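Local coordinates for pectate lyase (Bacillus subtilis, PDB 5AMV), which cleaves polygalacturonate by calcium-dependent elimination, releasing oligosaccharides with unsaturated non-reducing ends, at residues Y308-N322 with T335-G349. Sequence-based numbering, arbitrary orientation.
Sequences YAWGIGKSSKIYAQN and TISVFSGGTALYDSG. With ADA (alpha-D-galactopyranuronic acid), chain B.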
ATOM      1  N   TYR A 308       6.742 -12.506  -6.903  1.00  8.48           N
ATOM      2  CA  TYR A 308       5.504 -12.711  -7.650  1.00  8.05           C
ATOM      3  C   TYR A 308       4.751 -11.402  -7.787  1.00  8.67           C
ATOM      4  O   TYR A 308       5.015 -10.475  -7.013  1.00  9.05           O
ATOM      5  CB  TYR A 308       4.624 -13.793  -7.007  1.00  7.09           C
ATOM      6  CG  TYR A 308       3.958 -13.404  -5.680  1.00  7.50           C
ATOM      7  CD1 TYR A 308       2.731 -12.729  -5.681  1.00  6.88           C
ATOM      8  CD2 TYR A 308       4.555 -13.734  -4.418  1.00  7.94           C
ATOM      9  CE1 TYR A 308       2.106 -12.359  -4.454  1.00  8.30           C
ATOM     10  CE2 TYR A 308       3.932 -13.379  -3.194  1.00 10.02           C
ATOM     11  CZ  TYR A 308       2.690 -12.733  -3.246  1.00  8.46           C
ATOM     12  OH  TYR A 308       2.018 -12.407  -2.072  1.00 10.77           O
ATOM     13  N   ALA A 309       3.820 -11.332  -8.751  1.00  7.61           N
ATOM     14  CA  ALA A 309       2.963 -10.164  -8.893  1.00  8.38           C
ATOM     15  C   ALA A 309       1.645 -10.334  -8.132  1.00  8.09           C
ATOM     16  O   ALA A 309       1.413  -9.667  -7.110  1.00  9.86           O
ATOM     17  CB  ALA A 309       2.691  -9.875 -10.393  1.00  6.89           C
ATOM     18  N   TRP A 310       0.792 -11.260  -8.590  1.00  8.38           N
ATOM     19  CA  TRP A 310      -0.544 -11.434  -7.980  1.00  7.16           C
ATOM     20  C   TRP A 310      -0.558 -12.537  -6.938  1.00  8.36           C
ATOM     21  O   TRP A 310      -0.064 -13.632  -7.181  1.00  7.90           O
ATOM     22  CB  TRP A 310      -1.646 -11.686  -9.031  1.00  7.65           C
ATOM     23  CG  TRP A 310      -1.614 -10.708 -10.109  1.00  8.12           C
ATOM     24  CD1 TRP A 310      -1.277  -9.360 -10.007  1.00  6.44           C
ATOM     25  CD2 TRP A 310      -1.902 -10.946 -11.501  1.00  7.72           C
ATOM     26  NE1 TRP A 310      -1.316  -8.774 -11.258  1.00  6.92           N
ATOM     27  CE2 TRP A 310      -1.703  -9.708 -12.185  1.00  8.00           C
ATOM     28  CE3 TRP A 310      -2.283 -12.092 -12.243  1.00  7.41           C
ATOM     29  CZ2 TRP A 310      -1.881  -9.570 -13.566  1.00  7.82           C
ATOM     30  CZ3 TRP A 310      -2.468 -11.936 -13.647  1.00  8.17           C
ATOM     31  CH2 TRP A 310      -2.250 -10.689 -14.279  1.00  9.60           C
ATOM     32  N   GLY A 311      -1.122 -12.254  -5.768  1.00  7.89           N
ATOM     33  CA  GLY A 311      -1.146 -13.274  -4.707  1.00  7.69           C
ATOM     34  C   GLY A 311      -2.569 -13.756  -4.609  1.00  8.51           C
ATOM     35  O   GLY A 311      -3.474 -12.990  -4.248  1.00  8.03           O
ATOM     36  N   ILE A 312      -2.775 -15.028  -4.964  1.00  7.09           N
ATOM     37  CA  ILE A 312      -4.126 -15.610  -4.982  1.00  8.11           C
ATOM     38  C   ILE A 312      -4.429 -16.172  -3.603  1.00  8.76           C
ATOM     39  O   ILE A 312      -4.088 -17.331  -3.301  1.00  9.36           O
ATOM     40  CB  ILE A 312      -4.231 -16.725  -6.070  1.00  8.10           C
ATOM     41  CG1 ILE A 312      -3.602 -16.276  -7.405  1.00  9.16           C
ATOM     42  CG2 ILE A 312      -5.689 -17.146  -6.263  1.00  8.16           C
ATOM     43  CD1 ILE A 312      -4.048 -14.896  -7.932  1.00  9.46           C
ATOM     44  N   GLY A 313      -5.011 -15.334  -2.745  1.00  8.72           N
ATOM     45  CA  GLY A 313      -5.294 -15.663  -1.333  1.00  9.70           C
ATOM     46  C   GLY A 313      -6.666 -16.319  -1.199  1.00 10.43           C
ATOM     47  O   GLY A 313      -7.412 -16.393  -2.182  1.00 10.58           O
ATOM     48  N   LYS A 314      -7.016 -16.690   0.048  1.00 11.23           N
ATOM     49  CA  LYS A 314      -8.319 -17.326   0.326  1.00 12.22           C
ATOM     50  C   LYS A 314      -9.512 -16.584  -0.281  1.00 12.43           C
ATOM     51  O   LYS A 314      -9.714 -15.385  -0.024  1.00 11.83           O
ATOM     52  CB  LYS A 314      -8.522 -17.447   1.814  1.00 13.35           C
ATOM     53  CG  LYS A 314      -9.902 -18.021   2.184  1.00 12.91           C
ATOM     54  CD  LYS A 314      -9.930 -18.167   3.685  1.00 14.93           C
ATOM     55  CE  LYS A 314     -11.250 -18.824   4.123  1.00 16.69           C
ATOM     56  NZ  LYS A 314     -11.279 -18.815   5.608  1.00 19.55           N
ATOM     57  N   SER A 315     -10.284 -17.306  -1.099  1.00 12.24           N
ATOM     58  CA  SER A 315     -11.527 -16.811  -1.695  1.00 12.98           C
ATOM     59  C   SER A 315     -11.317 -15.528  -2.538  1.00 12.21           C
ATOM     60  O   SER A 315     -12.262 -14.770  -2.796  1.00 12.03           O
ATOM     61  CB  SER A 315     -12.563 -16.598  -0.579  1.00 13.84           C
ATOM     62  OG  SER A 315     -13.858 -16.331  -1.118  1.00 16.69           O
ATOM     63  N   SER A 316     -10.077 -15.260  -2.960  1.00 10.22           N
ATOM     64  CA  SER A 316      -9.840 -14.094  -3.797  1.00 10.63           C
ATOM     65  C   SER A 316     -10.548 -14.181  -5.130  1.00  9.55           C
ATOM     66  O   SER A 316     -10.778 -15.288  -5.673  1.00 10.57           O
ATOM     67  CB  SER A 316      -8.337 -13.828  -4.032  1.00 10.05           C
ATOM     68  OG  SER A 316      -7.693 -14.948  -4.599  1.00 10.93           O
ATOM     69  N   LYS A 317     -10.923 -13.029  -5.667  1.00  9.94           N
ATOM     70  CA  LYS A 317     -11.599 -12.993  -6.936  1.00  9.82           C
ATOM     71  C   LYS A 317     -10.969 -11.959  -7.862  1.00 10.47           C
ATOM     72  O   LYS A 317     -11.618 -11.016  -8.290  1.00  9.95           O
ATOM     73  CB  LYS A 317     -13.099 -12.757  -6.717  1.00 10.46           C
ATOM     74  CG  LYS A 317     -13.770 -13.934  -6.018  1.00 10.52           C
ATOM     75  CD  LYS A 317     -15.213 -13.616  -5.626  1.00 13.06           C
ATOM     76  CE  LYS A 317     -15.921 -14.940  -5.113  1.00 13.32           C
ATOM     77  NZ  LYS A 317     -15.210 -15.627  -4.022  1.00 13.20           N
ATOM     78  N   ILE A 318      -9.691 -12.143  -8.156  1.00  9.48           N
ATOM     79  CA  ILE A 318      -9.005 -11.205  -9.052  1.00  9.55           C
ATOM     80  C   ILE A 318      -9.450 -11.446 -10.494  1.00 10.05           C
ATOM     81  O   ILE A 318      -9.458 -12.609 -10.986  1.00  9.41           O
ATOM     82  CB  ILE A 318      -7.462 -11.354  -8.954  1.00  8.93           C
ATOM     83  CG1 ILE A 318      -6.984 -11.017  -7.528  1.00 10.00           C
ATOM     84  CG2 ILE A 318      -6.775 -10.522 -10.049  1.00  9.34           C
ATOM     85  CD1 ILE A 318      -5.534 -11.393  -7.256  1.00 10.00           C
ATOM     86  N   TYR A 319      -9.833 -10.358 -11.152  1.00  7.33           N
ATOM     87  CA  TYR A 319     -10.195 -10.356 -12.547  1.00  8.58           C
ATOM     88  C   TYR A 319      -9.204  -9.456 -13.285  1.00  9.21           C
ATOM     89  O   TYR A 319      -9.234  -8.222 -13.164  1.00  8.60           O
ATOM     90  CB  TYR A 319     -11.642  -9.866 -12.684  1.00  9.12           C
ATOM     91  CG  TYR A 319     -12.294 -10.122 -14.019  1.00  9.57           C
ATOM     92  CD1 TYR A 319     -12.002  -9.321 -15.119  1.00 10.37           C
ATOM     93  CD2 TYR A 319     -13.218 -11.142 -14.162  1.00 10.84           C
ATOM     94  CE1 TYR A 319     -12.594  -9.532 -16.406  1.00 12.78           C
ATOM     95  CE2 TYR A 319     -13.837 -11.358 -15.398  1.00 12.96           C
ATOM     96  CZ  TYR A 319     -13.532 -10.557 -16.518  1.00 13.83           C
ATOM     97  OH  TYR A 319     -14.156 -10.776 -17.736  1.00 14.37           O
ATOM     98  N   ALA A 320      -8.306 -10.098 -14.036  1.00  9.93           N
ATOM     99  CA  ALA A 320      -7.172  -9.382 -14.599  1.00  9.38           C
ATOM    100  C   ALA A 320      -7.262  -9.281 -16.111  1.00 10.20           C
ATOM    101  O   ALA A 320      -7.585 -10.269 -16.790  1.00  9.44           O
ATOM    102  CB  ALA A 320      -5.859 -10.063 -14.164  1.00  8.99           C
ATOM    103  N   GLN A 321      -7.063  -8.073 -16.640  1.00  9.19           N
ATOM    104  CA  GLN A 321      -7.067  -7.880 -18.086  1.00  9.34           C
ATOM    105  C   GLN A 321      -5.902  -7.019 -18.563  1.00  9.79           C
ATOM    106  O   GLN A 321      -5.663  -5.924 -18.053  1.00  8.56           O
ATOM    107  CB  GLN A 321      -8.356  -7.173 -18.548  1.00  9.39           C
ATOM    108  CG  GLN A 321      -9.611  -7.980 -18.306  1.00  9.81           C
ATOM    109  CD  GLN A 321     -10.837  -7.175 -18.591  1.00 12.65           C
ATOM    110  OE1 GLN A 321     -11.172  -6.246 -17.855  1.00 13.13           O
ATOM    111  NE2 GLN A 321     -11.524  -7.509 -19.686  1.00 14.29           N
ATOM    112  N   ASN A 322      -5.249  -7.484 -19.624  1.00  9.58           N
ATOM    113  CA  ASN A 322      -4.258  -6.693 -20.325  1.00  9.86           C
ATOM    114  C   ASN A 322      -3.157  -6.074 -19.450  1.00  9.16           C
ATOM    115  O   ASN A 322      -2.886  -4.853 -19.536  1.00  9.16           O
ATOM    116  CB  ASN A 322      -4.915  -5.674 -21.252  1.00  9.99           C
ATOM    117  CG  ASN A 322      -5.692  -6.360 -22.396  1.00 12.26           C
ATOM    118  OD1 ASN A 322      -5.809  -7.610 -22.412  1.00 11.30           O
ATOM    119  ND2 ASN A 322      -6.147  -5.582 -23.360  1.00 13.44           N
ATOM    120  N   THR A 335       4.518 -15.984 -12.259  1.00  9.56           N
ATOM    121  CA  THR A 335       3.969 -14.623 -12.239  1.00  9.30           C
ATOM    122  C   THR A 335       3.049 -14.409 -11.034  1.00  8.40           C
ATOM    123  O   THR A 335       2.813 -13.254 -10.590  1.00  7.64           O
ATOM    124  CB  THR A 335       3.170 -14.292 -13.507  1.00  9.28           C
ATOM    125  OG1 THR A 335       2.091 -15.225 -13.651  1.00 10.85           O
ATOM    126  CG2 THR A 335       4.075 -14.293 -14.749  1.00 10.38           C
ATOM    127  N   ILE A 336       2.482 -15.492 -10.515  1.00  8.80           N
ATOM    128  CA  ILE A 336       1.583 -15.398  -9.341  1.00  8.40           C
ATOM    129  C   ILE A 336       2.043 -16.331  -8.227  1.00  9.23           C
ATOM    130  O   ILE A 336       2.931 -17.204  -8.438  1.00  8.78           O
ATOM    131  CB  ILE A 336       0.094 -15.673  -9.727  1.00  8.38           C
ATOM    132  CG1 ILE A 336      -0.122 -17.200  -9.909  1.00  9.42           C
ATOM    133  CG2 ILE A 336      -0.272 -14.825 -10.964  1.00  8.24           C
ATOM    134  CD1 ILE A 336      -1.537 -17.587 -10.321  1.00  8.95           C
ATOM    135  N   SER A 337       1.480 -16.132  -7.030  1.00  9.12           N
ATOM    136  CA  SER A 337       1.684 -17.070  -5.933  1.00 10.48           C
ATOM    137  C   SER A 337       0.291 -17.449  -5.417  1.00 10.62           C
ATOM    138  O   SER A 337      -0.539 -16.585  -5.168  1.00 10.73           O
ATOM    139  CB  SER A 337       2.523 -16.462  -4.811  1.00 11.21           C
ATOM    140  OG  SER A 337       2.821 -17.445  -3.803  1.00 12.64           O
ATOM    141  N   VAL A 338       0.049 -18.757  -5.308  1.00 10.54           N
ATOM    142  CA  VAL A 338      -1.234 -19.323  -4.848  1.00 12.42           C
ATOM    143  C   VAL A 338      -1.135 -19.765  -3.389  1.00 12.75           C
ATOM    144  O   VAL A 338      -0.226 -20.520  -2.995  1.00 12.93           O
ATOM    145  CB  VAL A 338      -1.666 -20.517  -5.744  1.00 12.25           C
ATOM    146  CG1 VAL A 338      -3.062 -20.947  -5.302  1.00 12.55           C
ATOM    147  CG2 VAL A 338      -1.680 -20.107  -7.244  1.00 11.90           C
ATOM    148  N   PHE A 339      -2.044 -19.251  -2.568  1.00 12.85           N
ATOM    149  CA  PHE A 339      -2.085 -19.591  -1.137  1.00 14.84           C
ATOM    150  C   PHE A 339      -3.307 -20.495  -0.871  1.00 16.46           C
ATOM    151  O   PHE A 339      -4.189 -20.593  -1.713  1.00 15.95           O
ATOM    152  CB  PHE A 339      -2.138 -18.300  -0.316  1.00 14.22           C
ATOM    153  CG  PHE A 339      -0.975 -17.383  -0.584  1.00 15.37           C
ATOM    154  CD1 PHE A 339       0.269 -17.643   0.004  1.00 12.65           C
ATOM    155  CD2 PHE A 339      -1.091 -16.307  -1.487  1.00 14.60           C
ATOM    156  CE1 PHE A 339       1.399 -16.831  -0.244  1.00 15.62           C
ATOM    157  CE2 PHE A 339       0.030 -15.478  -1.747  1.00 12.63           C
ATOM    158  CZ  PHE A 339       1.287 -15.736  -1.125  1.00 14.76           C
ATOM    159  N   SER A 340      -3.323 -21.160   0.284  1.00 18.65           N
ATOM    160  CA  SER A 340      -4.447 -22.029   0.653  0.62 19.73           C
ATOM    161  C   SER A 340      -5.751 -21.217   0.628  1.00 19.04           C
ATOM    162  O   SER A 340      -5.806 -20.067   1.104  1.00 19.32           O
ATOM    163  CB  SER A 340      -4.204 -22.676   2.023  0.62 20.02           C
ATOM    164  OG  SER A 340      -5.217 -23.621   2.341  0.62 23.22           O
ATOM    165  N   GLY A 341      -6.783 -21.807   0.031  1.00 19.04           N
ATOM    166  CA  GLY A 341      -8.066 -21.137  -0.130  1.00 18.12           C
ATOM    167  C   GLY A 341      -8.092 -20.377  -1.448  1.00 17.33           C
ATOM    168  O   GLY A 341      -9.146 -19.992  -1.932  1.00 16.61           O
ATOM    169  N   GLY A 342      -6.916 -20.166  -2.041  1.00 15.93           N
ATOM    170  CA  GLY A 342      -6.862 -19.529  -3.363  1.00 15.36           C
ATOM    171  C   GLY A 342      -7.105 -20.534  -4.480  1.00 15.68           C
ATOM    172  O   GLY A 342      -6.302 -21.449  -4.705  1.00 17.39           O
ATOM    173  N   THR A 343      -8.232 -20.408  -5.150  1.00 13.85           N
ATOM    174  CA  THR A 343      -8.614 -21.420  -6.135  1.00 14.56           C
ATOM    175  C   THR A 343      -8.906 -20.906  -7.550  1.00 13.62           C
ATOM    176  O   THR A 343      -9.084 -21.700  -8.478  1.00 13.63           O
ATOM    177  CB  THR A 343      -9.850 -22.205  -5.636  1.00 14.10           C
ATOM    178  OG1 THR A 343     -11.012 -21.354  -5.666  1.00 14.49           O
ATOM    179  CG2 THR A 343      -9.626 -22.727  -4.234  1.00 16.65           C
ATOM    180  N   ALA A 344      -8.995 -19.585  -7.733  1.00 13.02           N
ATOM    181  CA  ALA A 344      -9.530 -19.048  -8.962  1.00 12.36           C
ATOM    182  C   ALA A 344      -8.822 -17.734  -9.333  1.00 12.07           C
ATOM    183  O   ALA A 344      -8.465 -16.952  -8.451  1.00 11.35           O
ATOM    184  CB  ALA A 344     -11.022 -18.782  -8.815  1.00 13.31           C
ATOM    185  N   LEU A 345      -8.650 -17.537 -10.631  1.00 11.18           N
ATOM    186  CA  LEU A 345      -8.078 -16.300 -11.174  1.00 10.73           C
ATOM    187  C   LEU A 345      -8.580 -16.183 -12.602  1.00 11.26           C
ATOM    188  O   LEU A 345      -8.395 -17.112 -13.422  1.00 11.22           O
ATOM    189  CB  LEU A 345      -6.546 -16.305 -11.128  1.00  9.14           C
ATOM    190  CG  LEU A 345      -5.800 -15.242 -11.957  1.00 10.47           C
ATOM    191  CD1 LEU A 345      -6.040 -13.809 -11.347  1.00  8.99           C
ATOM    192  CD2 LEU A 345      -4.330 -15.578 -12.004  1.00  9.14           C
ATOM    193  N   TYR A 346      -9.238 -15.074 -12.905  1.00 10.92           N
ATOM    194  CA  TYR A 346      -9.492 -14.752 -14.301  1.00 11.25           C
ATOM    195  C   TYR A 346      -8.330 -13.903 -14.788  1.00 11.78           C
ATOM    196  O   TYR A 346      -8.063 -12.869 -14.205  1.00 10.15           O
ATOM    197  CB  TYR A 346     -10.793 -13.943 -14.475  1.00 12.13           C
ATOM    198  CG  TYR A 346     -11.118 -13.591 -15.910  1.00 13.56           C
ATOM    199  CD1 TYR A 346     -10.489 -12.529 -16.567  1.00 12.15           C
ATOM    200  CD2 TYR A 346     -12.035 -14.348 -16.633  1.00 15.87           C
ATOM    201  CE1 TYR A 346     -10.760 -12.247 -17.897  1.00 15.47           C
ATOM    202  CE2 TYR A 346     -12.332 -14.059 -17.945  1.00 16.93           C
ATOM    203  CZ  TYR A 346     -11.700 -13.018 -18.578  1.00 17.16           C
ATOM    204  OH  TYR A 346     -11.976 -12.758 -19.897  1.00 20.77           O
ATOM    205  N   ASP A 347      -7.656 -14.322 -15.853  1.00 12.04           N
ATOM    206  CA  ASP A 347      -6.737 -13.402 -16.516  1.00 11.62           C
ATOM    207  C   ASP A 347      -6.796 -13.566 -18.026  1.00 12.20           C
ATOM    208  O   ASP A 347      -6.836 -14.682 -18.558  1.00 13.02           O
ATOM    209  CB  ASP A 347      -5.271 -13.437 -15.966  1.00 13.46           C
ATOM    210  CG  ASP A 347      -4.491 -14.614 -16.451  1.00 13.55           C
ATOM    211  OD1 ASP A 347      -4.853 -15.740 -16.066  1.00 14.67           O
ATOM    212  OD2 ASP A 347      -3.509 -14.430 -17.197  1.00 12.59           O
ATOM    213  N   SER A 348      -6.833 -12.430 -18.686  1.00 11.28           N
ATOM    214  CA  SER A 348      -6.843 -12.372 -20.140  0.50 11.49           C
ATOM    215  C   SER A 348      -5.836 -11.319 -20.604  1.00 12.42           C
ATOM    216  O   SER A 348      -5.638 -10.291 -19.960  1.00 11.99           O
ATOM    217  CB  SER A 348      -8.265 -12.095 -20.687  0.50 11.67           C
ATOM    218  OG  SER A 348      -8.718 -10.755 -20.483  0.50  8.75           O
ATOM    219  N   GLY A 349      -5.199 -11.571 -21.724  1.00 11.29           N
ATOM    220  CA  GLY A 349      -4.288 -10.599 -22.305  1.00 11.73           C
ATOM    221  C   GLY A 349      -2.986 -10.386 -21.542  1.00  9.85           C
ATOM    222  O   GLY A 349      -2.300  -9.383 -21.792  1.00 11.38           O
TER
HETATM  223  C1  ADA B   3       5.233 -13.772   3.455  1.00 20.85           C
HETATM  224  C2  ADA B   3       5.097 -13.849   4.985  1.00 21.06           C
HETATM  225  C3  ADA B   3       4.335 -15.115   5.388  1.00 21.29           C
HETATM  226  C4  ADA B   3       2.967 -15.166   4.727  1.00 19.05           C
HETATM  227  C5  ADA B   3       3.147 -15.091   3.215  1.00 17.89           C
HETATM  228  C6  ADA B   3       1.778 -14.884   2.606  1.00 16.45           C
HETATM  229  O2  ADA B   3       6.420 -13.964   5.528  1.00 24.83           O
HETATM  230  O3  ADA B   3       4.136 -15.133   6.809  1.00 21.79           O
HETATM  231  O4  ADA B   3       2.222 -14.009   5.159  1.00 19.44           O
HETATM  232  O5  ADA B   3       3.954 -13.938   2.839  1.00 21.48           O
HETATM  233  O6B ADA B   3       1.616 -13.852   1.899  1.00 13.90           O
HETATM  234  O6A ADA B   3       0.838 -15.712   2.836  1.00 16.00           O
HETATM  235  O   HOH W   1      -7.990 -14.388  -7.404  1.00 11.59           O
HETATM  236  O   HOH W   2      -9.467 -17.920  -5.061  1.00 16.30           O
HETATM  237  O   HOH W   3     -11.359 -10.228 -20.928  1.00 17.77           O
HETATM  238  O   HOH W   4      -8.137  -8.826 -21.979  1.00 21.86           O
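The carbonyl O of I312 takes the N-H of F339 at 2.9 Å, and G342 CA adds a CA-H...O contact to the same oxygen at 3.5 Å. The N-H of I312 makes a hydrogen bond to S337 O at 2.7 Å. The ring of F339 turns its edge toward the face of Y308, with the planes 66° apart. S337 CB sits over a face of the Y308 ring, 3.5 Å from its centroid. F339 lines the glycan pocket, and its CE1 lies 3.3 Å from O6A of a galacturonate. Cutting Y308 back to an alanine would probably take away the ring face under S337 CB and leave the edge of F339 less held, beside the bound galacturonate. Y308 also touches R279, the probable catalytic arginine. The two segments belong to successive coils of the parallel beta-helix of this lyase family, paired in two parallel ladders one residue out of step. Between the ladders, a water joins S316 OG and I318 N to A344 O. Inside, L345 CD1 packs on I318 CG2 at 3.6 Å. Farther along, Y319 and Y346 form an offset stack, centroids 3.9 Å apart. In both, CG is anti to the backbone N (chi1 -165° and -179°), and the ladder pairs the two residues, so the rings lie side by side.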